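Local coordinates for protein acetylene hydratase Ahy (PDB 2E7Z) that catalyses the hydration of acetylene to acetaldehyde, using a tungsten-bis(molybdopterin guanine dinucleotide) cofactor and a [4Fe-4S] cluster, at residues 108-111 with 112-115; 455-459 with 460-464; 66-69 with 70-74. All blocks are in the same frame, centred on the assembly; numbering follows the deposited sequence.

In the fold
Contact 3 comes first along the chain. Residues 66-74 form the loop that joins the edge strand 75-77 to its neighbour 63-65 in a mixed sheet. Contact 1 follows at 108-115, in the loop after strand 103-107 of the same sheet and before helix 118-126. Contact 2, at 455-464, leaves the end of strand 452-455, again of this sheet. The three are in series; none nests in or crosses another. Contacts 1 and 2 have centres about 10 Å apart. They touch through Arg462, and both bind the same MGD. Contact 3 lies on the surface, its centre about 29 Å from either of the others.

Contact 1. Residues 108-111 with 112-115; sequences TEIN and QQSE. With MGD (2-amino-5,6-dimercapto-7-methyl-3,7,8a,9-tetrahydro-8-oxa-1,3,9,10-tetraaza-anthracen-4-one guanosine dinucleotide), chain E.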
loop_
_atom_site.group_PDB
_atom_site.type_symbol
_atom_site.label_atom_id
_atom_site.label_comp_id
_atom_site.label_asym_id
_atom_site.label_seq_id
_atom_site.Cartn_x
_atom_site.Cartn_y
_atom_site.Cartn_z
ATOM N N THR A 108 5.841 -0.344 -7.694
ATOM C CA THR A 108 5.167 -1.229 -6.751
ATOM C C THR A 108 5.863 -2.580 -6.788
ATOM O O THR A 108 5.561 -3.428 -7.666
ATOM C CB THR A 108 3.682 -1.385 -7.092
ATOM O OG1 THR A 108 3.076 -0.081 -7.045
ATOM C CG2 THR A 108 3.012 -2.306 -6.091
ATOM N N GLU A 109 6.788 -2.810 -5.858
ATOM C CA GLU A 109 7.582 -4.015 -5.947
ATOM C C GLU A 109 6.771 -5.264 -5.607
ATOM O O GLU A 109 7.114 -6.349 -6.102
ATOM C CB GLU A 109 8.860 -3.908 -5.101
ATOM C CG GLU A 109 9.739 -5.156 -5.112
ATOM C CD GLU A 109 10.154 -5.633 -6.508
ATOM O OE1 GLU A 109 9.900 -4.929 -7.521
ATOM O OE2 GLU A 109 10.734 -6.733 -6.562
ATOM N N ILE A 110 5.711 -5.159 -4.787
ATOM C CA ILE A 110 4.975 -6.391 -4.486
ATOM C C ILE A 110 4.318 -6.997 -5.715
ATOM O O ILE A 110 4.028 -8.193 -5.719
ATOM C CB ILE A 110 3.961 -6.184 -3.326
ATOM C CG1 ILE A 110 3.717 -7.484 -2.534
ATOM C CG2 ILE A 110 2.655 -5.559 -3.808
ATOM C CD1 ILE A 110 4.944 -7.995 -1.731
ATOM N N ASN A 111 4.098 -6.172 -6.734
ATOM C CA ASN A 111 3.509 -6.694 -7.949
ATOM C C ASN A 111 4.483 -7.454 -8.841
ATOM O O ASN A 111 4.060 -8.062 -9.823
ATOM C CB ASN A 111 2.849 -5.581 -8.791
ATOM C CG ASN A 111 1.630 -4.964 -8.127
ATOM O OD1 ASN A 111 1.045 -5.539 -7.210
ATOM N ND2 ASN A 111 1.267 -3.775 -8.576
ATOM N N GLN A 112 5.776 -7.350 -8.536
ATOM C CA GLN A 112 6.842 -7.837 -9.413
ATOM C C GLN A 112 7.730 -8.864 -8.743
ATOM O O GLN A 112 8.087 -9.877 -9.325
ATOM C CB GLN A 112 7.694 -6.653 -9.855
ATOM C CG GLN A 112 6.902 -5.629 -10.668
ATOM C CD GLN A 112 7.721 -4.399 -10.886
ATOM O OE1 GLN A 112 8.402 -4.270 -11.899
ATOM N NE2 GLN A 112 7.690 -3.491 -9.917
ATOM N N GLN A 113 8.165 -8.531 -7.524
ATOM C CA GLN A 113 8.912 -9.466 -6.656
ATOM C C GLN A 113 10.078 -10.063 -7.439
ATOM O O GLN A 113 10.279 -11.299 -7.437
ATOM C CB GLN A 113 7.977 -10.515 -6.066
ATOM C CG GLN A 113 6.939 -9.817 -5.244
ATOM C CD GLN A 113 6.256 -10.698 -4.212
ATOM O OE1 GLN A 113 6.899 -11.482 -3.486
ATOM N NE2 GLN A 113 4.955 -10.534 -4.102
ATOM N N SER A 114 10.872 -9.161 -8.042
ATOM C CA SER A 114 11.913 -9.569 -8.961
ATOM C C SER A 114 13.222 -8.802 -8.867
ATOM O O SER A 114 14.171 -9.217 -9.510
ATOM C CB SER A 114 11.410 -9.471 -10.409
ATOM O OG SER A 114 10.430 -10.471 -10.639
ATOM N N GLU A 115 13.312 -7.727 -8.066
ATOM C CA GLU A 115 14.551 -6.941 -8.112
ATOM C C GLU A 115 15.417 -7.043 -6.857
ATOM O O GLU A 115 16.603 -6.751 -6.942
ATOM C CB GLU A 115 14.318 -5.489 -8.550
ATOM C CG GLU A 115 13.259 -4.665 -7.803
ATOM C CD GLU A 115 13.687 -4.061 -6.474
ATOM O OE1 GLU A 115 14.908 -3.925 -6.161
ATOM O OE2 GLU A 115 12.771 -3.649 -5.711
HETATM P PB MGD E . -2.116 0.154 -9.761
HETATM O O1B MGD E . -2.079 1.649 -9.566
HETATM O O2B MGD E . -3.340 -0.496 -10.292
HETATM O O3B MGD E . -1.780 -0.621 -8.397
HETATM O O3A MGD E . -0.970 0.434 -6.265
HETATM P PA MGD E . -0.499 -0.581 -7.428
HETATM O O1A MGD E . -0.357 -1.985 -6.923
HETATM O O2A MGD E . 0.660 0.095 -8.099
HETATM O "O5'" MGD E . -0.871 -0.190 -10.727
HETATM C "C5'" MGD E . -0.381 -1.519 -10.774
HETATM C "C4'" MGD E . 0.146 -1.727 -12.180
HETATM O "O4'" MGD E . 0.917 -2.938 -12.168
HETATM C "C3'" MGD E . -0.946 -1.997 -13.211
HETATM O "O3'" MGD E . -0.823 -1.043 -14.278
HETATM C "C2'" MGD E . -0.732 -3.444 -13.705
HETATM O "O2'" MGD E . -1.026 -3.695 -15.094
HETATM C "C1'" MGD E . 0.736 -3.624 -13.428
HETATM N N9 MGD E . 1.189 -4.998 -13.162
HETATM C C8 MGD E . 0.547 -5.960 -12.454
HETATM N N7 MGD E . 1.313 -7.056 -12.333
HETATM C C5 MGD E . 2.499 -6.766 -12.913
HETATM C C6 MGD E . 3.759 -7.451 -13.142
HETATM O O6 MGD E . 3.947 -8.616 -12.732
HETATM N N1 MGD E . 4.712 -6.747 -13.776
HETATM C C2 MGD E . 4.556 -5.530 -14.287
HETATM N N2 MGD E . 5.613 -4.934 -14.911
HETATM N N3 MGD E . 3.428 -4.847 -14.123
HETATM C C4 MGD E . 2.409 -5.421 -13.450
HETATM C C10 MGD E . -1.722 -0.105 -5.177
HETATM C C11 MGD E . -1.711 0.940 -4.083
HETATM O O11 MGD E . -2.474 2.034 -4.589
HETATM C C12 MGD E . -2.332 0.382 -2.825
HETATM S S12 MGD E . -1.721 -1.090 -2.206
HETATM C C13 MGD E . -3.297 1.054 -2.175
HETATM S S13 MGD E . -4.107 0.398 -0.828
HETATM C C14 MGD E . -3.759 2.417 -2.587
HETATM N N15 MGD E . -5.102 2.398 -3.146
HETATM C C16 MGD E . -5.512 3.602 -3.638
HETATM C C17 MGD E . -6.906 4.068 -3.630
HETATM O O17 MGD E . -7.810 3.355 -3.140
HETATM N N18 MGD E . -7.164 5.282 -4.155
HETATM C C19 MGD E . -6.207 6.085 -4.683
HETATM N N19 MGD E . -6.531 7.289 -5.201
HETATM N N20 MGD E . -4.923 5.707 -4.743
HETATM C C21 MGD E . -4.537 4.528 -4.240
HETATM N N22 MGD E . -3.247 4.185 -4.281
HETATM C C23 MGD E . -2.756 3.010 -3.591
#
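Glu109 O takes two backbone N-H groups across this tight turn, from Gln112 N at 3.0 Å and from Gln113 N at 2.8 Å. These bonds close the short 3-10 turn, 109-111, in the cofactor-binding loop that follows strand 103-107.

The bend at chi2 (55°) curls the Glu109 carboxylate back. Glu109 OE2 then accepts Ser114 N (2.8 Å) and Glu115 N (3.1 Å), which meet it from opposite faces of the carboxylate plane, both on its syn side. With an alanine in place of Glu109, Ser114 N and Glu115 N would probably lose their shared acceptor, leaving the 114-115 backbone freer to shift. Glu109 OE1 and Glu115 OE2 are like charges 3.6 Å apart, and Glu491 is also close to Glu109; this may favour a proton on one of them. Glu115 OE2 accepts a bond from Gln107, and Glu115 OE1 one from Leu119 N.

Gln112 NE2 and Asn111 N reach Thr108 O from opposite faces of its plane. Gln113 NE2 binds Ile110 O in the carbonyl plane, on a lone pair, and also bonds Asn12. Two side chains grip one MGD phosphate: Asn111 ND2 donates to O1A at 2.9 Å, and Thr108 OG1 to O2A at 2.6 Å.

Contact 2. Residues 455-459 with 460-464; sequences PGDHW and LERPV. With MGD (2-amino-5,6-dimercapto-7-methyl-3,7,8a,9-tetrahydro-8-oxa-1,3,9,10-tetraaza-anthracen-4-one guanosine dinucleotide), chain E.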
loop_
_atom_site.group_PDB
_atom_site.type_symbol
_atom_site.label_atom_id
_atom_site.label_comp_id
_atom_site.label_asym_id
_atom_site.label_seq_id
_atom_site.Cartn_x
_atom_site.Cartn_y
_atom_site.Cartn_z
ATOM N N PRO A 455 7.614 -4.536 -21.791
ATOM C CA PRO A 455 6.789 -5.640 -21.316
ATOM C C PRO A 455 7.309 -6.415 -20.125
ATOM O O PRO A 455 8.400 -6.995 -20.166
ATOM C CB PRO A 455 6.739 -6.567 -22.535
ATOM C CG PRO A 455 8.067 -6.355 -23.204
ATOM C CD PRO A 455 8.334 -4.863 -23.041
ATOM N N GLY A 456 6.501 -6.437 -19.077
ATOM C CA GLY A 456 6.858 -7.197 -17.892
ATOM C C GLY A 456 6.373 -8.634 -17.894
ATOM O O GLY A 456 5.327 -8.943 -18.488
ATOM N N ASP A 457 7.131 -9.536 -17.286
ATOM C CA ASP A 457 6.654 -10.885 -17.053
ATOM C C ASP A 457 5.461 -10.895 -16.086
ATOM O O ASP A 457 5.096 -9.879 -15.500
ATOM C CB ASP A 457 7.783 -11.850 -16.636
ATOM C CG ASP A 457 8.428 -11.511 -15.304
ATOM O OD1 ASP A 457 7.980 -10.583 -14.629
ATOM O OD2 ASP A 457 9.385 -12.244 -14.968
ATOM N N HIS A 458 4.839 -12.062 -15.956
ATOM C CA HIS A 458 3.662 -12.265 -15.146
ATOM C C HIS A 458 3.991 -13.289 -14.042
ATOM O O HIS A 458 4.954 -14.073 -14.141
ATOM C CB HIS A 458 2.553 -12.764 -16.104
ATOM C CG HIS A 458 1.248 -13.072 -15.446
ATOM N ND1 HIS A 458 0.998 -14.265 -14.797
ATOM C CD2 HIS A 458 0.116 -12.331 -15.333
ATOM C CE1 HIS A 458 -0.236 -14.245 -14.320
ATOM N NE2 HIS A 458 -0.793 -13.084 -14.630
ATOM N N TRP A 459 3.214 -13.279 -12.967
ATOM C CA TRP A 459 3.507 -14.166 -11.841
ATOM C C TRP A 459 3.484 -15.670 -12.159
ATOM O O TRP A 459 4.044 -16.454 -11.404
ATOM C CB TRP A 459 2.631 -13.827 -10.623
ATOM C CG TRP A 459 1.157 -14.063 -10.727
ATOM C CD1 TRP A 459 0.201 -13.132 -11.026
ATOM C CD2 TRP A 459 0.454 -15.272 -10.392
ATOM N NE1 TRP A 459 -1.065 -13.719 -10.953
ATOM C CE2 TRP A 459 -0.925 -15.023 -10.555
ATOM C CE3 TRP A 459 0.862 -16.546 -9.968
ATOM C CZ2 TRP A 459 -1.892 -16.004 -10.304
ATOM C CZ3 TRP A 459 -0.099 -17.500 -9.707
ATOM C CH2 TRP A 459 -1.453 -17.226 -9.882
ATOM N N LEU A 460 2.827 -16.074 -13.242
ATOM C CA LEU A 460 2.834 -17.486 -13.657
ATOM C C LEU A 460 4.083 -17.796 -14.503
ATOM O O LEU A 460 4.234 -18.917 -15.003
ATOM C CB LEU A 460 1.534 -17.833 -14.435
ATOM C CG LEU A 460 0.292 -17.939 -13.544
ATOM C CD1 LEU A 460 -0.971 -17.957 -14.445
ATOM C CD2 LEU A 460 0.350 -19.196 -12.678
ATOM N N GLU A 461 4.962 -16.798 -14.667
ATOM C CA GLU A 461 6.115 -16.914 -15.551
ATOM C C GLU A 461 7.441 -16.691 -14.838
ATOM O O GLU A 461 8.476 -16.453 -15.494
ATOM C CB GLU A 461 6.016 -15.901 -16.696
ATOM C CG GLU A 461 4.724 -16.002 -17.521
ATOM C CD GLU A 461 4.538 -14.832 -18.481
ATOM O OE1 GLU A 461 5.145 -13.746 -18.264
ATOM O OE2 GLU A 461 3.778 -15.014 -19.457
ATOM N N ARG A 462 7.446 -16.756 -13.506
ATOM C CA ARG A 462 8.663 -16.405 -12.785
ATOM C C ARG A 462 8.814 -17.115 -11.450
ATOM O O ARG A 462 7.827 -17.333 -10.743
ATOM C CB ARG A 462 8.709 -14.883 -12.565
ATOM C CG ARG A 462 7.571 -14.324 -11.662
ATOM C CD ARG A 462 7.562 -12.811 -11.731
ATOM N NE ARG A 462 6.485 -12.219 -10.938
ATOM C CZ ARG A 462 5.753 -11.176 -11.344
ATOM N NH1 ARG A 462 4.805 -10.686 -10.559
ATOM N NH2 ARG A 462 5.995 -10.597 -12.523
ATOM N N PRO A 463 10.062 -17.414 -11.072
ATOM C CA PRO A 463 10.306 -17.867 -9.702
ATOM C C PRO A 463 10.342 -16.647 -8.777
ATOM O O PRO A 463 10.660 -15.545 -9.237
ATOM C CB PRO A 463 11.699 -18.462 -9.791
ATOM C CG PRO A 463 12.396 -17.610 -10.816
ATOM C CD PRO A 463 11.320 -17.264 -11.838
ATOM N N VAL A 464 10.044 -16.845 -7.506
ATOM C CA VAL A 464 10.199 -15.783 -6.503
ATOM C C VAL A 464 10.687 -16.364 -5.189
ATOM O O VAL A 464 10.170 -17.380 -4.722
ATOM C CB VAL A 464 8.846 -15.047 -6.219
ATOM C CG1 VAL A 464 9.040 -13.948 -5.163
ATOM C CG2 VAL A 464 8.266 -14.436 -7.477
HETATM P PB MGD E . -2.116 0.154 -9.761
HETATM O O1B MGD E . -2.079 1.649 -9.566
HETATM O O2B MGD E . -3.340 -0.496 -10.292
HETATM O O3B MGD E . -1.780 -0.621 -8.397
HETATM O O3A MGD E . -0.970 0.434 -6.265
HETATM P PA MGD E . -0.499 -0.581 -7.428
HETATM O O1A MGD E . -0.357 -1.985 -6.923
HETATM O O2A MGD E . 0.660 0.095 -8.099
HETATM O "O5'" MGD E . -0.871 -0.190 -10.727
HETATM C "C5'" MGD E . -0.381 -1.519 -10.774
HETATM C "C4'" MGD E . 0.146 -1.727 -12.180
HETATM O "O4'" MGD E . 0.917 -2.938 -12.168
HETATM C "C3'" MGD E . -0.946 -1.997 -13.211
HETATM O "O3'" MGD E . -0.823 -1.043 -14.278
HETATM C "C2'" MGD E . -0.732 -3.444 -13.705
HETATM O "O2'" MGD E . -1.026 -3.695 -15.094
HETATM C "C1'" MGD E . 0.736 -3.624 -13.428
HETATM N N9 MGD E . 1.189 -4.998 -13.162
HETATM C C8 MGD E . 0.547 -5.960 -12.454
HETATM N N7 MGD E . 1.313 -7.056 -12.333
HETATM C C5 MGD E . 2.499 -6.766 -12.913
HETATM C C6 MGD E . 3.759 -7.451 -13.142
HETATM O O6 MGD E . 3.947 -8.616 -12.732
HETATM N N1 MGD E . 4.712 -6.747 -13.776
HETATM C C2 MGD E . 4.556 -5.530 -14.287
HETATM N N2 MGD E . 5.613 -4.934 -14.911
HETATM N N3 MGD E . 3.428 -4.847 -14.123
HETATM C C4 MGD E . 2.409 -5.421 -13.450
HETATM C C10 MGD E . -1.722 -0.105 -5.177
HETATM C C11 MGD E . -1.711 0.940 -4.083
HETATM O O11 MGD E . -2.474 2.034 -4.589
HETATM C C12 MGD E . -2.332 0.382 -2.825
HETATM S S12 MGD E . -1.721 -1.090 -2.206
HETATM C C13 MGD E . -3.297 1.054 -2.175
HETATM S S13 MGD E . -4.107 0.398 -0.828
HETATM C C14 MGD E . -3.759 2.417 -2.587
HETATM N N15 MGD E . -5.102 2.398 -3.146
HETATM C C16 MGD E . -5.512 3.602 -3.638
HETATM C C17 MGD E . -6.906 4.068 -3.630
HETATM O O17 MGD E . -7.810 3.355 -3.140
HETATM N N18 MGD E . -7.164 5.282 -4.155
HETATM C C19 MGD E . -6.207 6.085 -4.683
HETATM N N19 MGD E . -6.531 7.289 -5.201
HETATM N N20 MGD E . -4.923 5.707 -4.743
HETATM C C21 MGD E . -4.537 4.528 -4.240
HETATM N N22 MGD E . -3.247 4.185 -4.281
HETATM C C23 MGD E . -2.756 3.010 -3.591
HETATM O O HOH W 1 10.179 -14.497 -16.080
HETATM O O HOH W 2 5.793 -16.445 -9.172
#
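Arg462 lays one face of its guanidinium over the backbone of His458 and Trp459, with Trp459 N over the centre of the group. Arg462 NH2 forms a salt bridge with Asp457 OD1 at 2.9 Å, with OD1 near the guanidinium plane. The acid is met from above its own plane, and the two planes are 53° apart. Arg462 NH2 also donates to MGD O6 at 2.9 Å, and Arg462 NH1 to the same O6 at 3.1 Å. Gln7 is a further partner of NH1.

Asp457 OD2 is held by Arg513 and by a water that also donates to Glu461 O. Glu461 OE1 accepts His458 N at 2.9 Å, and its OE2 makes salt bridges with Arg53 and Arg58. The backbone closes the same turn with Glu461 N to His458 O at 2.8 Å.

His458 has CG anti to its backbone N (chi1 178°), and this torsion and the ring turn together set ND1 against Leu460 N. ND1 accepts there, so carries no proton; the bond is nearly straight, at 169°. Leu460 CG also sits over one face of Trp459, in a CH-pi contact 3.9 Å from the centroid of its six-membered ring. Trp459 NE1 bonds Ser8 beside the iron-sulfur cluster. Gly456, Asp457 and Arg462 form part of the guanine end of the cofactor pocket, where an aspartate-held arginine grips O6 with two N-H bonds, consistent with guanine recognition.

Contact 3. Residues 66-69 with 70-74; sequences VGSK and RGEQR
A type II beta turn from Lys69 to Glu72 forms the tip of the surface loop linking strand 63-65 to strand 75-77. Glu72 N closes it by donating to Lys69 O at 3.0 Å. Gly71 fits the turn, since a CB at its positive phi would crowd the Arg70 carbonyl oxygen.

Glu72 then reaches back across the loop. Its extended chain carries the carboxylate past Gly67 to Ser68. Glu72 OE1 accepts Ser68 N at 2.9 Å, met from above the carboxylate plane, and Lys69 N adds a weak bond. A water donates to Glu72 OE1 at 2.7 Å and also bonds Ser68 OG. Gly67 CA packs 3.4 Å from Glu72 OE1, and a CB on Gly67 would clash there.

At the base of the loop, Val66 N donates to Arg74 O at 2.8 Å. Arg74 returns the link through its side chain, with Arg74 NH1 bonding Val66 O at 3.0 Å. The Val66 oxygen lies near the guanidinium plane, while NH1 stands above the Val66 carbonyl plane. Val66 CG2 packs against NH1.

Arg70 NH1 makes a salt bridge to Asp451 and a hydrogen bond to Leu449 O. Within the loop, three donors, one of them weak, converge on Glu72 OE1, which would probably favour a charged carboxylate and fix its rotation.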
loop_
_atom_site.group_PDB
_atom_site.type_symbol
_atom_site.label_atom_id
_atom_site.label_comp_id
_atom_site.label_asym_id
_atom_site.label_seq_id
_atom_site.Cartn_x
_atom_site.Cartn_y
_atom_site.Cartn_z
ATOM N N VAL A 66 6.261 7.029 -31.291
ATOM C CA VAL A 66 6.776 7.738 -32.455
ATOM C C VAL A 66 5.839 8.856 -32.875
ATOM O O VAL A 66 5.835 9.273 -34.033
ATOM C CB VAL A 66 7.099 6.744 -33.630
ATOM C CG1 VAL A 66 8.293 5.859 -33.217
ATOM C CG2 VAL A 66 5.870 5.919 -34.011
ATOM N N GLY A 67 5.014 9.307 -31.941
ATOM C CA GLY A 67 4.176 10.486 -32.163
ATOM C C GLY A 67 4.988 11.754 -31.963
ATOM O O GLY A 67 6.195 11.711 -31.656
ATOM N N SER A 68 4.319 12.893 -32.120
ATOM C CA SER A 68 4.977 14.180 -31.989
ATOM C C SER A 68 4.562 14.899 -30.697
ATOM O O SER A 68 5.025 16.011 -30.427
ATOM C CB SER A 68 4.668 15.074 -33.189
ATOM O OG SER A 68 3.278 15.221 -33.319
ATOM N N LYS A 69 3.671 14.291 -29.916
ATOM C CA LYS A 69 3.263 14.876 -28.629
ATOM C C LYS A 69 3.074 13.763 -27.603
ATOM O O LYS A 69 2.512 12.715 -27.917
ATOM C CB LYS A 69 1.983 15.711 -28.781
ATOM C CG LYS A 69 1.639 16.543 -27.518
ATOM C CD LYS A 69 0.406 17.388 -27.741
ATOM C CE LYS A 69 0.027 18.166 -26.485
ATOM N NZ LYS A 69 -1.127 19.074 -26.781
ATOM N N ARG A 70 3.511 13.987 -26.361
ATOM C CA ARG A 70 3.300 12.980 -25.342
ATOM C C ARG A 70 1.803 12.733 -25.183
ATOM O O ARG A 70 1.024 13.689 -25.151
ATOM C CB ARG A 70 3.918 13.432 -24.013
ATOM C CG ARG A 70 3.769 12.386 -22.944
ATOM C CD ARG A 70 4.525 12.738 -21.666
ATOM N NE ARG A 70 5.929 13.063 -21.921
ATOM C CZ ARG A 70 6.878 12.174 -22.209
ATOM N NH1 ARG A 70 6.588 10.880 -22.305
ATOM N NH2 ARG A 70 8.156 12.586 -22.351
ATOM N N GLY A 71 1.431 11.460 -25.067
ATOM C CA GLY A 71 0.012 11.036 -25.037
ATOM C C GLY A 71 -0.612 10.684 -26.368
ATOM O O GLY A 71 -1.679 10.107 -26.380
ATOM N N GLU A 72 0.068 11.015 -27.451
ATOM C CA GLU A 72 -0.416 10.589 -28.782
ATOM C C GLU A 72 -0.189 9.094 -28.956
ATOM O O GLU A 72 0.926 8.607 -28.710
ATOM C CB GLU A 72 0.318 11.347 -29.875
ATOM C CG GLU A 72 -0.102 10.951 -31.295
ATOM C CD GLU A 72 0.756 11.623 -32.355
ATOM O OE1 GLU A 72 1.464 12.609 -32.035
ATOM O OE2 GLU A 72 0.721 11.163 -33.512
ATOM N N GLN A 73 -1.227 8.372 -29.377
ATOM C CA GLN A 73 -1.125 6.920 -29.446
ATOM C C GLN A 73 -0.557 6.473 -30.793
ATOM O O GLN A 73 -1.286 5.974 -31.672
ATOM C CB GLN A 73 -2.482 6.275 -29.148
ATOM C CG GLN A 73 -2.981 6.661 -27.742
ATOM C CD GLN A 73 -1.969 6.314 -26.652
ATOM O OE1 GLN A 73 -1.695 5.135 -26.418
ATOM N NE2 GLN A 73 -1.391 7.335 -25.999
ATOM N N ARG A 74 0.737 6.720 -30.968
ATOM C CA ARG A 74 1.420 6.317 -32.195
ATOM C C ARG A 74 2.642 5.537 -31.752
ATOM O O ARG A 74 3.609 6.118 -31.251
ATOM C CB ARG A 74 1.839 7.523 -33.025
ATOM C CG ARG A 74 1.938 7.189 -34.510
ATOM C CD ARG A 74 2.340 8.424 -35.265
ATOM N NE ARG A 74 2.535 8.072 -36.671
ATOM C CZ ARG A 74 3.713 7.913 -37.276
ATOM N NH1 ARG A 74 4.852 8.104 -36.619
ATOM N NH2 ARG A 74 3.753 7.577 -38.566
HETATM O O HOH W 3 0.149 14.895 -32.688
#